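Long-range contacts in putative exported protein (Bacteroides fragilis, PDB 4RAA), which is of unknown function but folds as a six-bladed beta-propeller and is probably exported, perhaps as a lipoprotein: residues L32-C38 and F66-F72; V73-G77 and Y114-F119. All blocks are in the same frame, centred on the assembly; numbering follows the deposited sequence.

Contact 1. Residues L32-C38 and F66-F72; sequences LQTKDSC and FNKSGAF
Leu32 and Gln33 are extended and run past the turn of a hairpin, with CA atoms 4.5 Å apart for Leu32 and Gly70 and 5.3 Å for Gln33 and Ala71. Leu32 (chi1 m, chi2 t) lays CD2 over a face of the Phe66 ring, 4.0 Å from its centroid. Gln33 makes two hydrogen bonds: its N donates to Gly70 O (2.8 Å), and its t,t side chain brings OE1 to Phe72 N (2.7 Å). The hairpin joins the third and fourth strands of a propeller blade through a type I turn, Asn67 to Gly70, with a G1 bulge: Gly70 has phi/psi 95/2, and Asn67 N donates to Ala71 O (2.7 Å). Lys35 sets CE 3.9 Å from Phe72 CD2, at the ring edge; its N donates to Cys38 SG (3.5 Å), while Cys38 N donates to Lys35 O (3.1 Å). Cys38 (chi1 p) places CB over a face of Phe72 (chi1 t), 3.4 Å from the centroid, and SG obliquely at 4.2 Å; Cys38 CB lies 4.1 Å from Phe66 CZ.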
# COMPACT_ATOMS: atom_id res chain seq x y z
N LEU A 32 14.21 13.93 -29.90
CA LEU A 32 13.84 12.66 -29.27
C LEU A 32 13.75 11.57 -30.35
O LEU A 32 13.19 11.80 -31.42
CB LEU A 32 12.49 12.76 -28.54
CG LEU A 32 12.45 13.63 -27.29
CD1 LEU A 32 11.02 13.83 -26.83
CD2 LEU A 32 13.28 13.02 -26.17
N GLN A 33 14.30 10.40 -30.04
CA GLN A 33 14.30 9.24 -30.96
C GLN A 33 12.86 8.77 -31.17
O GLN A 33 12.06 8.78 -30.22
CB GLN A 33 15.16 8.11 -30.38
CG GLN A 33 15.40 6.92 -31.30
CD GLN A 33 16.12 5.75 -30.61
OE1 GLN A 33 16.33 5.75 -29.40
NE2 GLN A 33 16.47 4.75 -31.40
N THR A 34 12.53 8.36 -32.39
CA THR A 34 11.17 7.94 -32.73
C THR A 34 11.07 6.49 -33.20
O THR A 34 11.30 6.18 -34.37
CB THR A 34 10.56 8.89 -33.78
OG1 THR A 34 10.75 10.26 -33.36
CG2 THR A 34 9.06 8.58 -34.00
N LYS A 35 10.76 5.60 -32.26
CA LYS A 35 10.51 4.18 -32.52
C LYS A 35 9.05 3.89 -32.19
O LYS A 35 8.40 4.67 -31.46
CB LYS A 35 11.41 3.29 -31.65
CG LYS A 35 12.88 3.31 -32.02
CD LYS A 35 13.67 2.17 -31.38
CE LYS A 35 13.75 2.29 -29.87
NZ LYS A 35 14.57 1.20 -29.26
N ASP A 36 8.53 2.78 -32.72
CA ASP A 36 7.16 2.30 -32.42
C ASP A 36 6.93 2.07 -30.91
O ASP A 36 5.81 2.29 -30.43
CB ASP A 36 6.84 1.02 -33.21
CG ASP A 36 6.67 1.26 -34.72
OD1 ASP A 36 7.12 2.30 -35.25
OD2 ASP A 36 6.07 0.40 -35.39
N SER A 37 7.98 1.66 -30.20
CA SER A 37 7.91 1.45 -28.75
C SER A 37 7.90 2.75 -27.91
O SER A 37 7.58 2.68 -26.73
CB SER A 37 9.04 0.52 -28.26
OG SER A 37 10.32 1.01 -28.61
N CYS A 38 8.21 3.91 -28.51
CA CYS A 38 8.29 5.17 -27.76
C CYS A 38 7.69 6.38 -28.47
O CYS A 38 8.30 7.46 -28.51
CB CYS A 38 9.75 5.44 -27.37
SG CYS A 38 10.84 5.85 -28.75
N PHE A 66 14.20 8.37 -21.53
CA PHE A 66 15.06 8.76 -22.62
C PHE A 66 16.43 9.12 -22.04
O PHE A 66 16.57 9.35 -20.84
CB PHE A 66 14.49 9.95 -23.38
CG PHE A 66 13.36 9.60 -24.29
CD1 PHE A 66 12.05 9.53 -23.82
CD2 PHE A 66 13.59 9.37 -25.65
CE1 PHE A 66 11.00 9.23 -24.68
CE2 PHE A 66 12.54 9.07 -26.52
CZ PHE A 66 11.24 9.00 -26.03
N ASN A 67 17.41 9.16 -22.93
CA ASN A 67 18.79 9.46 -22.61
C ASN A 67 19.05 10.95 -22.85
O ASN A 67 18.28 11.61 -23.56
CB ASN A 67 19.64 8.60 -23.56
CG ASN A 67 21.11 8.55 -23.20
OD1 ASN A 67 21.60 9.24 -22.30
ND2 ASN A 67 21.82 7.73 -23.94
N LYS A 68 20.13 11.48 -22.26
CA LYS A 68 20.58 12.89 -22.48
C LYS A 68 20.70 13.20 -23.97
O LYS A 68 20.32 14.29 -24.40
CB LYS A 68 21.95 13.16 -21.82
CG LYS A 68 21.97 13.17 -20.30
CD LYS A 68 21.32 14.40 -19.69
CE LYS A 68 21.36 14.34 -18.17
NZ LYS A 68 20.82 15.55 -17.50
N SER A 69 21.19 12.23 -24.74
CA SER A 69 21.34 12.34 -26.19
C SER A 69 20.03 12.20 -27.00
O SER A 69 20.07 12.36 -28.22
CB SER A 69 22.32 11.27 -26.65
OG SER A 69 21.84 9.99 -26.29
N GLY A 70 18.91 11.89 -26.34
CA GLY A 70 17.60 11.72 -26.99
C GLY A 70 17.22 10.28 -27.35
O GLY A 70 16.16 10.06 -27.94
N ALA A 71 18.08 9.32 -27.01
CA ALA A 71 17.83 7.90 -27.30
C ALA A 71 16.84 7.34 -26.32
O ALA A 71 16.85 7.71 -25.15
CB ALA A 71 19.13 7.10 -27.21
N PHE A 72 15.99 6.43 -26.79
CA PHE A 72 15.01 5.77 -25.94
C PHE A 72 15.72 4.65 -25.17
O PHE A 72 16.41 3.83 -25.77
CB PHE A 72 13.86 5.20 -26.78
CG PHE A 72 12.83 4.45 -25.98
CD1 PHE A 72 12.12 5.09 -24.96
CD2 PHE A 72 12.53 3.12 -26.26
CE1 PHE A 72 11.16 4.41 -24.21
CE2 PHE A 72 11.57 2.44 -25.53
CZ PHE A 72 10.88 3.09 -24.50

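Contact 2. Residues V73-G77 and Y114-F119; sequences VNQIG and YNATDF
Residues from Val73 continue strand 72-79 and carry a classic beta bulge, Val73 and Asn74 both facing Val65; Gly77 follows at phi/psi 70/-153. Across from them, 114-115 end a strand, 116-118 take helical angles, and Phe119 is left-handed at 70/8. The nearest CA atoms, of Ile76 and Phe119, are 5.6 Å apart. Asn115 OD1 holds the turn, accepting from Thr117 N (2.7 Å, an Asx turn) and Asp118 N (3.0 Å). Ile76 (chi1 m, chi2 t) meets both aromatics: CG2 sits over a face of Tyr114 (chi1 m), 3.6 Å from the centroid, and CD1 is 3.9 Å from Phe119 CD1. Phe119 is chi1 m; Val73 CG1 lies 4.4 Å from Phe119 CE2 and Asn74 CB 4.3 Å from Phe119 CD2. Gly77 CA lies 3.5 Å from Tyr114 CE1, where a CB would clash with Tyr114 OH, which is hydrogen-bonded to Gly84 O. With no hydrogen bond between the segments, this junction of adjacent propeller blades relies on apolar packing and shape.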
# COMPACT_ATOMS: atom_id res chain seq x y z
N VAL A 73 15.53 4.63 -23.84
CA VAL A 73 16.14 3.63 -22.96
C VAL A 73 15.13 2.52 -22.69
O VAL A 73 15.43 1.36 -22.95
CB VAL A 73 16.62 4.22 -21.61
CG1 VAL A 73 17.22 3.14 -20.69
CG2 VAL A 73 17.63 5.34 -21.84
N ASN A 74 13.98 2.88 -22.13
CA ASN A 74 12.93 1.91 -21.76
C ASN A 74 11.64 2.60 -21.29
O ASN A 74 11.67 3.80 -20.96
CB ASN A 74 13.45 1.00 -20.61
CG ASN A 74 12.66 -0.29 -20.47
OD1 ASN A 74 11.87 -0.66 -21.34
ND2 ASN A 74 12.89 -1.00 -19.37
N GLN A 75 10.52 1.87 -21.28
CA GLN A 75 9.24 2.37 -20.73
C GLN A 75 9.13 1.89 -19.28
O GLN A 75 9.52 0.76 -18.97
CB GLN A 75 8.02 1.87 -21.51
CG GLN A 75 6.71 2.51 -21.01
CD GLN A 75 5.48 2.21 -21.82
OE1 GLN A 75 5.55 1.59 -22.89
NE2 GLN A 75 4.32 2.67 -21.33
N ILE A 76 8.57 2.74 -18.41
CA ILE A 76 8.36 2.42 -16.99
C ILE A 76 6.94 1.87 -16.89
O ILE A 76 5.98 2.64 -16.97
CB ILE A 76 8.56 3.64 -16.06
CG1 ILE A 76 9.96 4.25 -16.29
CG2 ILE A 76 8.35 3.24 -14.59
CD1 ILE A 76 10.41 5.30 -15.30
N GLY A 77 6.82 0.56 -16.71
CA GLY A 77 5.53 -0.13 -16.64
C GLY A 77 4.89 -0.14 -18.01
O GLY A 77 5.58 -0.08 -19.02
N TYR A 114 7.93 1.81 -8.96
CA TYR A 114 8.88 1.12 -9.83
C TYR A 114 10.29 1.38 -9.30
O TYR A 114 10.52 2.32 -8.55
CB TYR A 114 8.76 1.64 -11.26
CG TYR A 114 7.39 1.45 -11.88
CD1 TYR A 114 7.06 0.28 -12.57
CD2 TYR A 114 6.42 2.45 -11.80
CE1 TYR A 114 5.80 0.10 -13.15
CE2 TYR A 114 5.16 2.29 -12.38
CZ TYR A 114 4.86 1.12 -13.05
OH TYR A 114 3.62 0.98 -13.61
N ASN A 115 11.24 0.52 -9.71
CA ASN A 115 12.66 0.62 -9.31
C ASN A 115 13.30 1.81 -10.02
O ASN A 115 13.16 1.93 -11.25
CB ASN A 115 13.40 -0.67 -9.68
CG ASN A 115 14.77 -0.78 -9.05
OD1 ASN A 115 15.70 -0.09 -9.45
ND2 ASN A 115 14.93 -1.70 -8.10
N ALA A 116 14.01 2.66 -9.28
CA ALA A 116 14.69 3.83 -9.86
C ALA A 116 15.88 3.47 -10.74
O ALA A 116 16.23 4.23 -11.63
CB ALA A 116 15.12 4.80 -8.77
N THR A 117 16.50 2.31 -10.48
CA THR A 117 17.67 1.81 -11.23
C THR A 117 17.27 1.00 -12.47
O THR A 117 17.59 1.43 -13.58
CB THR A 117 18.60 0.97 -10.31
OG1 THR A 117 18.85 1.69 -9.10
CG2 THR A 117 19.93 0.61 -10.98
N ASP A 118 16.58 -0.14 -12.29
CA ASP A 118 16.20 -1.04 -13.43
C ASP A 118 14.79 -0.89 -14.04
O ASP A 118 14.48 -1.57 -15.01
CB ASP A 118 16.53 -2.53 -13.11
CG ASP A 118 15.66 -3.14 -12.00
OD1 ASP A 118 14.49 -2.76 -11.83
OD2 ASP A 118 16.17 -4.05 -11.32
N PHE A 119 13.96 -0.03 -13.46
CA PHE A 119 12.58 0.30 -13.95
C PHE A 119 11.49 -0.79 -13.83
O PHE A 119 10.36 -0.59 -14.33
CB PHE A 119 12.60 0.93 -15.36
CG PHE A 119 13.61 2.03 -15.52
CD1 PHE A 119 13.62 3.12 -14.64
CD2 PHE A 119 14.56 1.99 -16.55
CE1 PHE A 119 14.56 4.14 -14.78
CE2 PHE A 119 15.51 3.01 -16.69
CZ PHE A 119 15.50 4.09 -15.81

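The two contacts follow directly in the chain, Phe72 ending contact 1 and Val73 opening contact 2. Their centres are about 14 Å apart, and they touch where Val73 CG2 lies 4.0 Å from both Phe66 C and Asn67 N. In topology they are alike: in each, chain on or just past the outer (fourth) strand of one blade (25-31 or 72-79) meets the end of the third strand of the next blade (62-67 or 110-115) and the turn that follows it. Together they join three successive blades, the first built from strand 25-31 with C-terminal strands, consistent with propeller closure. The centre of contact 1 lies about 21 Å and that of contact 2 about 22 Å from the centre of the chain, on the same side.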